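Long-range contacts in regulatory protein YycH-like domain-containing protein (PDB 5COZ), which is of unknown function but has a YycH-like domain and probably derives from a lipoprotein precursor, consistent with a regulatory role at the cell envelope: residues S47-W52 against S299-E304; W321-Y326 against D345-Y350; K158-M163 against D210-F215; S137-G142 against D194-I199. All coordinates share one frame; numbering follows the deposited sequence. Where two conformers were deposited one is given.

Contact 1: S47-W52 against S299-E304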
# COMPACT_ATOMS: atom_id res chain seq x y z
N SER A 47 -8.25 -15.48 3.63
CA SER A 47 -8.11 -14.26 2.88
C SER A 47 -9.06 -13.15 3.17
O SER A 47 -10.25 -13.37 3.35
CB SER A 47 -8.29 -14.66 1.42
OG SER A 47 -8.08 -13.63 0.46
N GLU A 48 -8.53 -11.93 3.12
CA GLU A 48 -9.33 -10.72 3.10
C GLU A 48 -9.89 -10.58 1.69
O GLU A 48 -9.25 -11.03 0.72
CB GLU A 48 -8.48 -9.49 3.44
CG GLU A 48 -8.09 -9.38 4.90
CD GLU A 48 -7.48 -8.03 5.21
OE1 GLU A 48 -6.32 -7.80 4.79
OE2 GLU A 48 -8.18 -7.17 5.80
N ILE A 49 -11.07 -9.98 1.57
CA ILE A 49 -11.69 -9.62 0.30
C ILE A 49 -11.82 -8.12 0.32
O ILE A 49 -12.46 -7.59 1.23
CB ILE A 49 -13.06 -10.30 0.09
CG1 ILE A 49 -12.97 -11.85 0.25
CG2 ILE A 49 -13.69 -9.89 -1.26
CD1 ILE A 49 -12.13 -12.56 -0.82
N ASN A 50 -11.16 -7.43 -0.62
CA ASN A 50 -11.18 -5.96 -0.62
C ASN A 50 -11.75 -5.40 -1.89
O ASN A 50 -11.12 -5.50 -2.97
CB ASN A 50 -9.77 -5.42 -0.43
CG ASN A 50 -9.30 -5.44 0.99
OD1 ASN A 50 -10.06 -5.09 1.90
ND2 ASN A 50 -8.01 -5.74 1.20
N ILE A 51 -12.97 -4.82 -1.78
CA ILE A 51 -13.57 -4.11 -2.92
C ILE A 51 -13.64 -2.61 -2.60
O ILE A 51 -14.16 -1.82 -3.38
CB ILE A 51 -14.91 -4.72 -3.43
CG1 ILE A 51 -15.99 -4.84 -2.33
CG2 ILE A 51 -14.61 -6.08 -4.05
CD1 ILE A 51 -16.77 -3.55 -2.07
N TRP A 52 -13.12 -2.23 -1.41
CA TRP A 52 -12.88 -0.83 -1.05
C TRP A 52 -14.19 -0.04 -1.14
O TRP A 52 -15.19 -0.52 -0.61
CB TRP A 52 -11.73 -0.27 -1.92
CG TRP A 52 -10.52 -1.16 -1.89
CD1 TRP A 52 -10.14 -2.08 -2.84
CD2 TRP A 52 -9.52 -1.22 -0.85
NE1 TRP A 52 -8.96 -2.70 -2.45
CE2 TRP A 52 -8.58 -2.21 -1.23
CE3 TRP A 52 -9.39 -0.60 0.40
CZ2 TRP A 52 -7.48 -2.54 -0.42
CZ3 TRP A 52 -8.29 -0.91 1.20
CH2 TRP A 52 -7.38 -1.90 0.80
N SER A 299 -3.98 -15.02 0.77
CA SER A 299 -4.20 -14.09 1.87
C SER A 299 -5.10 -12.89 1.55
O SER A 299 -5.63 -12.27 2.48
CB SER A 299 -2.85 -13.58 2.38
OG SER A 299 -2.29 -12.65 1.46
N GLU A 300 -5.21 -12.50 0.26
CA GLU A 300 -6.04 -11.34 -0.05
C GLU A 300 -6.45 -11.37 -1.52
O GLU A 300 -5.64 -11.72 -2.39
CB GLU A 300 -5.26 -10.05 0.25
CG GLU A 300 -6.02 -8.79 -0.07
CD GLU A 300 -5.32 -7.48 0.21
OE1 GLU A 300 -4.31 -7.45 0.95
OE2 GLU A 300 -5.84 -6.46 -0.28
N ILE A 301 -7.71 -10.96 -1.79
CA ILE A 301 -8.19 -10.74 -3.14
C ILE A 301 -8.66 -9.29 -3.15
O ILE A 301 -9.49 -8.92 -2.30
CB ILE A 301 -9.29 -11.73 -3.57
CG1 ILE A 301 -8.80 -13.17 -3.44
CG2 ILE A 301 -9.78 -11.39 -5.01
CD1 ILE A 301 -10.00 -14.21 -3.62
N SER A 302 -8.15 -8.48 -4.07
CA SER A 302 -8.37 -7.04 -4.02
C SER A 302 -8.63 -6.46 -5.38
O SER A 302 -7.91 -6.75 -6.33
CB SER A 302 -7.11 -6.39 -3.42
OG SER A 302 -7.18 -4.98 -3.36
N LEU A 303 -9.63 -5.57 -5.48
CA LEU A 303 -9.96 -4.82 -6.69
C LEU A 303 -9.14 -3.54 -6.66
O LEU A 303 -9.26 -2.77 -5.70
CB LEU A 303 -11.47 -4.52 -6.74
CG LEU A 303 -11.92 -3.58 -7.85
CD1 LEU A 303 -11.60 -4.19 -9.25
CD2 LEU A 303 -13.44 -3.30 -7.68
N GLU A 304 -8.30 -3.33 -7.67
CA GLU A 304 -7.41 -2.18 -7.66
C GLU A 304 -7.34 -1.55 -9.03
O GLU A 304 -7.73 -2.17 -10.02
CB GLU A 304 -5.98 -2.57 -7.20
CG GLU A 304 -6.02 -3.31 -5.86
CD GLU A 304 -4.68 -3.70 -5.27
OE1 GLU A 304 -3.65 -3.47 -5.94
OE2 GLU A 304 -4.67 -4.33 -4.19
O HOH W 1 -4.79 -10.54 4.73
O HOH W 2 -4.05 -8.35 3.42

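Contact 2: W321-Y326 against D345-Y350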
# COMPACT_ATOMS: atom_id res chain seq x y z
N TRP A 321 -7.97 -7.39 -10.72
CA TRP A 321 -8.12 -8.19 -9.51
C TRP A 321 -6.75 -8.72 -9.14
O TRP A 321 -6.10 -9.35 -9.99
CB TRP A 321 -9.09 -9.36 -9.73
CG TRP A 321 -10.54 -8.98 -9.73
CD1 TRP A 321 -11.39 -9.00 -10.80
CD2 TRP A 321 -11.34 -8.66 -8.59
NE1 TRP A 321 -12.67 -8.68 -10.40
CE2 TRP A 321 -12.67 -8.50 -9.04
CE3 TRP A 321 -11.06 -8.49 -7.22
CZ2 TRP A 321 -13.73 -8.18 -8.17
CZ3 TRP A 321 -12.11 -8.19 -6.35
CH2 TRP A 321 -13.42 -8.03 -6.83
N VAL A 322 -6.28 -8.42 -7.92
CA VAL A 322 -4.97 -8.87 -7.46
C VAL A 322 -5.20 -9.96 -6.44
O VAL A 322 -6.02 -9.78 -5.53
CB VAL A 322 -4.13 -7.72 -6.85
CG1 VAL A 322 -2.71 -8.23 -6.55
CG2 VAL A 322 -4.06 -6.53 -7.81
N VAL A 323 -4.47 -11.08 -6.55
CA VAL A 323 -4.50 -12.14 -5.55
C VAL A 323 -3.13 -12.17 -4.90
O VAL A 323 -2.13 -12.42 -5.55
CB VAL A 323 -4.87 -13.52 -6.14
CG1 VAL A 323 -4.89 -14.60 -5.04
CG2 VAL A 323 -6.21 -13.46 -6.85
N TYR A 324 -3.11 -11.93 -3.58
CA TYR A 324 -1.88 -11.97 -2.79
C TYR A 324 -1.86 -13.31 -2.09
O TYR A 324 -2.89 -13.72 -1.53
CB TYR A 324 -1.85 -10.83 -1.77
CG TYR A 324 -1.94 -9.45 -2.40
CD1 TYR A 324 -3.18 -8.83 -2.58
CD2 TYR A 324 -0.79 -8.73 -2.71
CE1 TYR A 324 -3.26 -7.53 -3.09
CE2 TYR A 324 -0.87 -7.44 -3.23
CZ TYR A 324 -2.10 -6.83 -3.38
OH TYR A 324 -2.19 -5.56 -3.92
N TYR A 325 -0.70 -14.01 -2.15
CA TYR A 325 -0.62 -15.30 -1.51
C TYR A 325 0.77 -15.54 -0.99
O TYR A 325 1.71 -14.90 -1.42
CB TYR A 325 -1.06 -16.42 -2.50
CG TYR A 325 -0.10 -16.64 -3.65
CD1 TYR A 325 -0.20 -15.89 -4.82
CD2 TYR A 325 0.87 -17.64 -3.60
CE1 TYR A 325 0.66 -16.12 -5.90
CE2 TYR A 325 1.74 -17.87 -4.66
CZ TYR A 325 1.64 -17.09 -5.81
OH TYR A 325 2.49 -17.34 -6.87
N TYR A 326 0.91 -16.54 -0.11
CA TYR A 326 2.20 -16.97 0.39
C TYR A 326 2.54 -18.34 -0.15
O TYR A 326 1.65 -19.16 -0.31
CB TYR A 326 2.17 -17.10 1.94
CG TYR A 326 1.93 -15.81 2.65
CD1 TYR A 326 2.92 -14.83 2.72
CD2 TYR A 326 0.73 -15.58 3.33
CE1 TYR A 326 2.71 -13.64 3.41
CE2 TYR A 326 0.50 -14.39 4.02
CZ TYR A 326 1.50 -13.42 4.07
OH TYR A 326 1.30 -12.23 4.73
N ASP A 345 -0.55 -12.48 -7.91
CA ASP A 345 -0.99 -12.64 -9.29
C ASP A 345 -1.93 -11.50 -9.62
O ASP A 345 -2.58 -10.95 -8.72
CB ASP A 345 -1.64 -14.01 -9.49
CG ASP A 345 -0.61 -15.12 -9.69
OD1 ASP A 345 0.27 -14.98 -10.58
OD2 ASP A 345 -0.69 -16.15 -8.96
N VAL A 346 -2.00 -11.13 -10.90
CA VAL A 346 -2.82 -10.00 -11.33
C VAL A 346 -3.66 -10.41 -12.52
O VAL A 346 -3.13 -11.01 -13.46
CB VAL A 346 -1.97 -8.76 -11.69
CG1 VAL A 346 -2.86 -7.55 -11.98
CG2 VAL A 346 -0.99 -8.40 -10.58
N TYR A 347 -4.94 -10.05 -12.49
CA TYR A 347 -5.87 -10.33 -13.57
C TYR A 347 -6.49 -9.06 -14.09
O TYR A 347 -6.89 -8.22 -13.30
CB TYR A 347 -7.01 -11.23 -13.05
CG TYR A 347 -6.55 -12.62 -12.69
CD1 TYR A 347 -5.94 -12.89 -11.46
CD2 TYR A 347 -6.78 -13.69 -13.56
CE1 TYR A 347 -5.48 -14.17 -11.16
CE2 TYR A 347 -6.33 -14.97 -13.26
CZ TYR A 347 -5.68 -15.20 -12.06
OH TYR A 347 -5.28 -16.49 -11.82
N ASP A 348 -6.64 -8.96 -15.41
CA ASP A 348 -7.46 -7.90 -15.99
C ASP A 348 -8.88 -8.07 -15.40
O ASP A 348 -9.45 -9.18 -15.48
CB ASP A 348 -7.42 -8.04 -17.52
CG ASP A 348 -8.28 -7.07 -18.31
OD1 ASP A 348 -9.40 -6.74 -17.84
OD2 ASP A 348 -7.87 -6.70 -19.44
N ALA A 349 -9.45 -7.01 -14.78
CA ALA A 349 -10.73 -7.25 -14.09
C ALA A 349 -11.89 -7.44 -15.05
O ALA A 349 -12.89 -8.03 -14.65
CB ALA A 349 -11.05 -6.11 -13.12
N TYR A 350 -11.78 -6.95 -16.30
CA TYR A 350 -12.86 -7.13 -17.27
C TYR A 350 -12.80 -8.49 -17.90
O TYR A 350 -13.84 -9.12 -18.05
CB TYR A 350 -12.78 -6.11 -18.42
CG TYR A 350 -12.83 -4.66 -18.01
CD1 TYR A 350 -13.94 -4.12 -17.37
CD2 TYR A 350 -11.78 -3.80 -18.33
CE1 TYR A 350 -14.00 -2.76 -17.04
CE2 TYR A 350 -11.81 -2.45 -17.99
CZ TYR A 350 -12.95 -1.93 -17.41
OH TYR A 350 -12.93 -0.59 -17.08
O HOH W 3 2.80 -15.44 -8.95

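Contact 3: K158-M163 against D210-F215. With NA (sodium ion), chain B.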
# COMPACT_ATOMS: atom_id res chain seq x y z
N LYS A 158 -3.73 -4.13 19.41
CA LYS A 158 -3.18 -3.48 20.60
C LYS A 158 -3.46 -1.97 20.58
O LYS A 158 -3.37 -1.31 19.54
CB LYS A 158 -1.66 -3.73 20.72
CG LYS A 158 -1.02 -3.13 21.97
CD LYS A 158 0.40 -3.58 22.17
CE LYS A 158 1.03 -2.90 23.37
NZ LYS A 158 2.36 -3.46 23.66
N GLN A 159 -3.85 -1.43 21.73
CA GLN A 159 -4.09 -0.01 21.89
C GLN A 159 -2.91 0.58 22.63
O GLN A 159 -2.63 0.15 23.75
CB GLN A 159 -5.38 0.25 22.70
CG GLN A 159 -6.59 -0.52 22.15
CD GLN A 159 -7.06 0.06 20.85
OE1 GLN A 159 -7.36 1.26 20.76
NE2 GLN A 159 -7.00 -0.75 19.79
N LEU A 160 -2.22 1.54 22.02
CA LEU A 160 -1.09 2.18 22.69
C LEU A 160 -1.61 3.12 23.75
O LEU A 160 -2.81 3.42 23.77
CB LEU A 160 -0.19 2.89 21.69
CG LEU A 160 0.42 1.93 20.64
CD1 LEU A 160 1.15 2.71 19.56
CD2 LEU A 160 1.38 0.90 21.30
N MSE A 161 -0.75 3.53 24.69
CA MSE A 161 -1.27 4.25 25.84
C MSE A 161 -1.45 5.75 25.66
O MSE A 161 -2.16 6.35 26.47
CB MSE A 161 -0.42 3.98 27.06
CG MSE A 161 -0.67 2.58 27.61
SE MSE A 161 0.12 2.30 29.36
CE MSE A 161 1.87 1.99 28.74
N PHE A 162 -0.85 6.36 24.63
CA PHE A 162 -0.94 7.82 24.48
C PHE A 162 -2.22 8.25 23.76
O PHE A 162 -2.61 9.41 23.89
CB PHE A 162 0.30 8.37 23.77
CG PHE A 162 0.59 7.74 22.42
CD1 PHE A 162 0.05 8.28 21.26
CD2 PHE A 162 1.44 6.65 22.32
CE1 PHE A 162 0.33 7.69 20.01
CE2 PHE A 162 1.72 6.08 21.08
CZ PHE A 162 1.14 6.58 19.94
N MSE A 163 -2.85 7.33 23.00
CA MSE A 163 -4.11 7.60 22.32
C MSE A 163 -4.68 6.29 21.80
O MSE A 163 -3.93 5.35 21.49
CB MSE A 163 -3.98 8.67 21.21
CG MSE A 163 -3.38 8.13 19.91
SE MSE A 163 -2.82 9.50 18.66
CE MSE A 163 -4.38 10.59 18.63
N ASP A 210 6.84 3.92 21.05
CA ASP A 210 5.55 3.38 20.62
C ASP A 210 4.94 4.27 19.54
O ASP A 210 4.76 5.47 19.74
CB ASP A 210 4.60 3.21 21.80
CG ASP A 210 4.98 2.09 22.75
OD1 ASP A 210 6.00 1.40 22.49
OD2 ASP A 210 4.26 1.89 23.74
N THR A 211 4.64 3.67 18.39
CA THR A 211 4.16 4.40 17.22
C THR A 211 3.05 3.64 16.52
O THR A 211 3.15 2.41 16.37
CB THR A 211 5.37 4.58 16.26
OG1 THR A 211 6.42 5.31 16.92
CG2 THR A 211 5.02 5.30 14.96
N TYR A 212 2.00 4.35 16.12
CA TYR A 212 0.99 3.77 15.23
C TYR A 212 1.39 4.09 13.80
O TYR A 212 1.79 5.23 13.55
CB TYR A 212 -0.38 4.42 15.45
CG TYR A 212 -1.12 4.05 16.70
CD1 TYR A 212 -1.54 2.74 16.92
CD2 TYR A 212 -1.50 5.02 17.61
CE1 TYR A 212 -2.30 2.40 18.04
CE2 TYR A 212 -2.29 4.71 18.72
CZ TYR A 212 -2.70 3.40 18.92
OH TYR A 212 -3.46 3.09 20.03
N VAL A 213 1.24 3.17 12.87
CA VAL A 213 1.48 3.44 11.45
C VAL A 213 0.23 3.10 10.68
O VAL A 213 -0.19 1.94 10.66
CB VAL A 213 2.69 2.67 10.88
CG1 VAL A 213 2.82 2.88 9.36
CG2 VAL A 213 3.98 3.09 11.58
N PHE A 214 -0.37 4.10 10.03
CA PHE A 214 -1.49 3.83 9.14
C PHE A 214 -1.03 3.77 7.72
O PHE A 214 -0.22 4.59 7.30
CB PHE A 214 -2.54 4.94 9.22
CG PHE A 214 -3.30 4.88 10.51
CD1 PHE A 214 -2.84 5.55 11.65
CD2 PHE A 214 -4.51 4.21 10.58
CE1 PHE A 214 -3.56 5.49 12.85
CE2 PHE A 214 -5.21 4.13 11.79
CZ PHE A 214 -4.74 4.78 12.91
N PHE A 215 -1.61 2.83 6.97
CA PHE A 215 -1.53 2.82 5.52
C PHE A 215 -2.88 3.23 5.02
O PHE A 215 -3.86 2.56 5.29
CB PHE A 215 -1.17 1.44 4.90
CG PHE A 215 0.25 0.97 4.95
CD1 PHE A 215 1.20 1.60 5.77
CD2 PHE A 215 0.66 -0.10 4.17
CE1 PHE A 215 2.52 1.11 5.85
CE2 PHE A 215 1.99 -0.55 4.21
CZ PHE A 215 2.90 0.05 5.04
NA NA B . 7.58 0.37 24.12
O HOH W 4 2.04 3.05 24.59
O HOH W 5 5.80 1.06 25.78
O HOH W 6 8.73 2.32 24.48

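Contact 4: S137-G142 against D194-I199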
# COMPACT_ATOMS: atom_id res chain seq x y z
N SER A 137 11.81 3.35 9.52
CA SER A 137 12.80 2.93 8.53
C SER A 137 14.15 2.44 9.09
O SER A 137 15.02 2.05 8.30
CB SER A 137 13.03 4.07 7.53
OG SER A 137 13.65 5.21 8.11
N ALA A 138 14.30 2.35 10.41
CA ALA A 138 15.56 1.85 10.99
C ALA A 138 15.29 0.74 12.01
O ALA A 138 16.15 0.41 12.83
CB ALA A 138 16.33 2.98 11.63
N SER A 139 14.09 0.15 11.94
CA SER A 139 13.68 -0.85 12.90
C SER A 139 13.19 -2.13 12.20
O SER A 139 13.40 -2.27 10.99
CB SER A 139 12.60 -0.26 13.81
OG SER A 139 13.11 0.89 14.48
N LYS A 140 12.56 -3.06 12.93
CA LYS A 140 12.11 -4.33 12.38
C LYS A 140 10.98 -4.14 11.35
O LYS A 140 10.86 -4.93 10.39
CB LYS A 140 11.66 -5.27 13.52
CG LYS A 140 11.64 -6.74 13.16
CD LYS A 140 11.31 -7.60 14.39
CE LYS A 140 11.13 -9.06 14.06
NZ LYS A 140 12.43 -9.75 13.85
N PHE A 141 10.15 -3.10 11.55
CA PHE A 141 9.05 -2.84 10.63
C PHE A 141 9.58 -2.43 9.27
O PHE A 141 10.53 -1.66 9.16
CB PHE A 141 8.14 -1.73 11.20
CG PHE A 141 6.94 -1.38 10.36
CD1 PHE A 141 5.84 -2.22 10.32
CD2 PHE A 141 6.94 -0.25 9.55
CE1 PHE A 141 4.71 -1.89 9.56
CE2 PHE A 141 5.81 0.07 8.78
CZ PHE A 141 4.71 -0.76 8.79
N GLY A 142 8.89 -2.90 8.23
CA GLY A 142 9.20 -2.55 6.85
C GLY A 142 7.89 -2.39 6.10
O GLY A 142 6.90 -3.04 6.44
N ASP A 194 7.20 -2.44 21.44
CA ASP A 194 8.53 -3.03 21.68
C ASP A 194 8.91 -4.13 20.67
O ASP A 194 10.10 -4.41 20.52
CB ASP A 194 8.61 -3.58 23.10
CG ASP A 194 7.66 -4.71 23.33
OD1 ASP A 194 6.46 -4.45 23.49
OD2 ASP A 194 8.10 -5.88 23.26
N LYS A 195 7.92 -4.73 19.97
CA LYS A 195 8.20 -5.78 18.96
C LYS A 195 8.92 -5.15 17.76
O LYS A 195 9.60 -5.85 17.00
CB LYS A 195 6.91 -6.47 18.49
CG LYS A 195 6.14 -7.21 19.58
CD LYS A 195 6.98 -8.25 20.35
CE LYS A 195 6.14 -9.02 21.34
NZ LYS A 195 5.62 -8.16 22.44
N ASN A 196 8.81 -3.83 17.61
CA ASN A 196 9.49 -3.10 16.55
C ASN A 196 10.92 -2.77 17.00
O ASN A 196 11.23 -1.61 17.32
CB ASN A 196 8.73 -1.82 16.18
CG ASN A 196 9.33 -1.14 14.99
OD1 ASN A 196 9.74 -1.79 14.02
ND2 ASN A 196 9.40 0.18 15.03
N THR A 197 11.79 -3.80 17.06
CA THR A 197 13.16 -3.64 17.54
C THR A 197 13.91 -2.57 16.77
O THR A 197 13.87 -2.58 15.53
CB THR A 197 13.91 -4.98 17.42
OG1 THR A 197 13.04 -6.04 17.82
CG2 THR A 197 15.24 -5.00 18.23
N LEU A 198 14.56 -1.65 17.48
CA LEU A 198 15.38 -0.63 16.85
C LEU A 198 16.69 -1.32 16.41
O LEU A 198 17.44 -1.82 17.24
CB LEU A 198 15.62 0.56 17.78
CG LEU A 198 16.52 1.70 17.24
CD1 LEU A 198 15.94 2.35 15.97
CD2 LEU A 198 16.70 2.76 18.27
N ILE A 199 16.90 -1.42 15.09
CA ILE A 199 18.06 -2.14 14.55
C ILE A 199 19.21 -1.18 14.27
O ILE A 199 20.37 -1.54 14.53
CB ILE A 199 17.69 -2.98 13.30
CG1 ILE A 199 16.53 -3.96 13.62
CG2 ILE A 199 18.92 -3.75 12.76
CD1 ILE A 199 15.91 -4.66 12.40
O HOH W 7 12.22 1.01 17.04

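Contact 1: S47-W52 against S299-E304
Glu300 is drawn out straight, with CG anti to the backbone N (chi1 179°) and CD anti in turn, while CG of Asn50 stands beside its own backbone N; these torsions carry CG and CD of Glu300 toward Asn50. Across the two strands, Asn50 ND2 donates to Glu300 OE2 over 2.7 Å. The oxygen lies in the amide plane, but the nitrogen sits above the carboxylate plane, and the two planes stand 83° apart. Arg227 forms a salt bridge to the same OE2, so amide and guanidinium share one buried oxygen. Glu300 OE1 faces Glu48 OE1 at 4.3 Å, a like-charge approach probably eased by a bridging water and by Lys186 and Arg155, which pair with Glu48. These groups stand on one face of a parallel pairing of strands 43-50 and 295-311 within a mixed sheet, their short axes 13° apart. Four backbone bonds hold it, among them Leu303 N to Asn50 O at 2.9 Å. Next to it, Ser299 and Glu300 both face Tyr324 in a classic beta bulge. Ile49 and Ile301 lie side by side on the other face, CD1 to CD1 3.9 Å. Beyond the strand end, Trp52 NE1 donates in its ring plane to Ser302 OG at 3.0 Å, and that hydroxyl in turn donates a hydrogen bond to Glu304 OE2. Asn50 CB rests on one face of the indole, near the rim. An alanine at Trp52 would probably leave Ser302 OG without its indole donor and open a gap beside Asn50 CB. The indole ring also meets that of Phe217.

Contact 2: W321-Y326 against D345-Y350
Trp321 and Tyr347 grip each other by two backbone bonds, Trp321 N to Tyr347 O at 2.9 Å and Tyr347 N to Trp321 O at 2.8 Å. Val323 and Asp345 repeat the exchange two residues along. Between these hydrogen-bonded pairs lies the non-hydrogen-bonded pair Val322 and Val346, whose CA atoms are 4.6 Å apart. Side chains add to the grip at both ends. CD1 of the Trp321 indole touches Ala349 CB at 3.7 Å, just where the second strand gives way to a turn. At the other end, Tyr325 CG occupies the crowded position between its backbone N and carbonyl carbon (chi1 69°), and ring atom CE1 comes within 3.3 Å of Asp345 OD2, the ring and carboxylate planes 21° apart. A water lying in the Tyr325 ring plane links its OH to Asp345 OD1. This is the pairing within a beta hairpin of strands 314-330 and 338-348, antiparallel at 165° between short axes, part of the same mixed sheet as strand 295-311. Helix 276-288 covers the face that carries Trp321, Val323, Asp345 and Tyr347. From it Lys286 forms a salt bridge to Asp345 OD2, which would probably favour the charged carboxylate, and Glu283 is hydrogen-bonded to Tyr347 OH. Just before that helix, Leu274 O accepts from Trp321 NE1 and so fixes the rotation of the indole. On the opposite face, Val322 CG1 lies 3.5 Å above the Tyr324 ring plane, toward its rim. At the strand end, Asp348 OD1 accepts from Tyr350 N at 2.8 Å and closes an Asx turn.

Contact 3: K158-M163 against D210-F215
The irregular loop 158-163 runs past the start of strand 211-220 without backbone pairing, the nearest CA atoms, of Leu160 and Asp210, lying 7.1 Å apart. Side chains therefore carry the contact, packing on one another or reaching loop backbone, above all that of Tyr212. Its hydroxyl is gripped twice by loop backbone: it accepts from Leu160 N over 2.8 Å and donates to Met163 O over 2.7 Å. The carbonyl oxygen of Met163 lies at the ring edge, and the hydroxyl oxygen in turn lies in the carbonyl plane. These two bonds pin the tip of the ring and satisfy both roles of the hydroxyl. Leu160 CG stands beside its own backbone N (chi1 -61°), and CD1, the branch beyond it, sits over the centre of the Tyr212 ring in a CH-pi contact of 3.7 Å, only 7° off the normal. Its other methyl, CD2, packs on Asp210 at 3.9 Å from OD2. Phe162 meets Tyr212 obliquely, planes 60° apart, and its CE2 also approaches Asp210 O at 3.4 Å. Ala168 of the helix 165-178 that follows also packs against Tyr212. Asp210 splits its carboxylate between two tasks: OD2 takes a water that also accepts from Met161 N, while OD1 binds the sodium ion at 2.5 Å. Two waters and Gln208 OE1 also bind the ion, and one of these waters donates to OD2 as well. The arrangement is thus a loop held to the sheet by a tyrosine hydroxyl, beside a sodium site at the N-terminal end of strand 211-220, which runs between 188-192 and 244-249 in an antiparallel sheet.

Contact 4: S137-G142 against D194-I199
Asn196 OD1 takes a hydrogen bond from Phe141 N at 2.8 Å, the donor arriving nearly along the C=O axis, with Lys140 N only 3.3 Å from the same oxygen. CG of Asn196 is anti to its backbone N (chi1 -174°), which carries the amide carbon toward loop 137-142, where Ser139 CB and Phe141 CB flank OD1 at 3.3 and 3.2 Å. The amide's other end, ND2, donates to Ala135 O of helix 130-137. Asn196 is also the centre of an inverse gamma turn. An alanine at Asn196 would probably leave Phe141 N and Ala135 O without these partners. Farther on, Ile199 N donates to Ala138 O at 3.0 Å, while the bond from Lys140 N to Thr197 O is weak. Ile199 CD1 lies against Ser139 C at 3.7 Å. A water spans Ser139 OG and Asn196 O, and Leu134 O is a further partner of that hydroxyl. The contact ties the exit of helix 130-137 to the loop between strands 188-192 and 211-220, while the Phe141 side chain reaches Val213 and Phe215 on the latter strand.

Overall arrangement
Contacts 1 and 2 are buried and belong to one mixed sheet, where strands 295-311 and 314-330 are neighbours; Glu304 OE2 is hydrogen-bonded to Tyr324 OH between them. Contacts 3 and 4 lie farther out, partly buried, about 14 Å apart between centres, and both involve strand 211-220 or the loop before it; the two touch through one aromatic side chain of contact 4. The chemistry follows this division: regular backbone pairing with buried charges in the first two; side-chain polar groups bonding to loop backbone, waters and a sodium ion in the others, with only a short backbone bridge in contact 4. Contact 2 is local in sequence, whereas contact 1 closes a loop of 246 residues that encloses contacts 3 and 4.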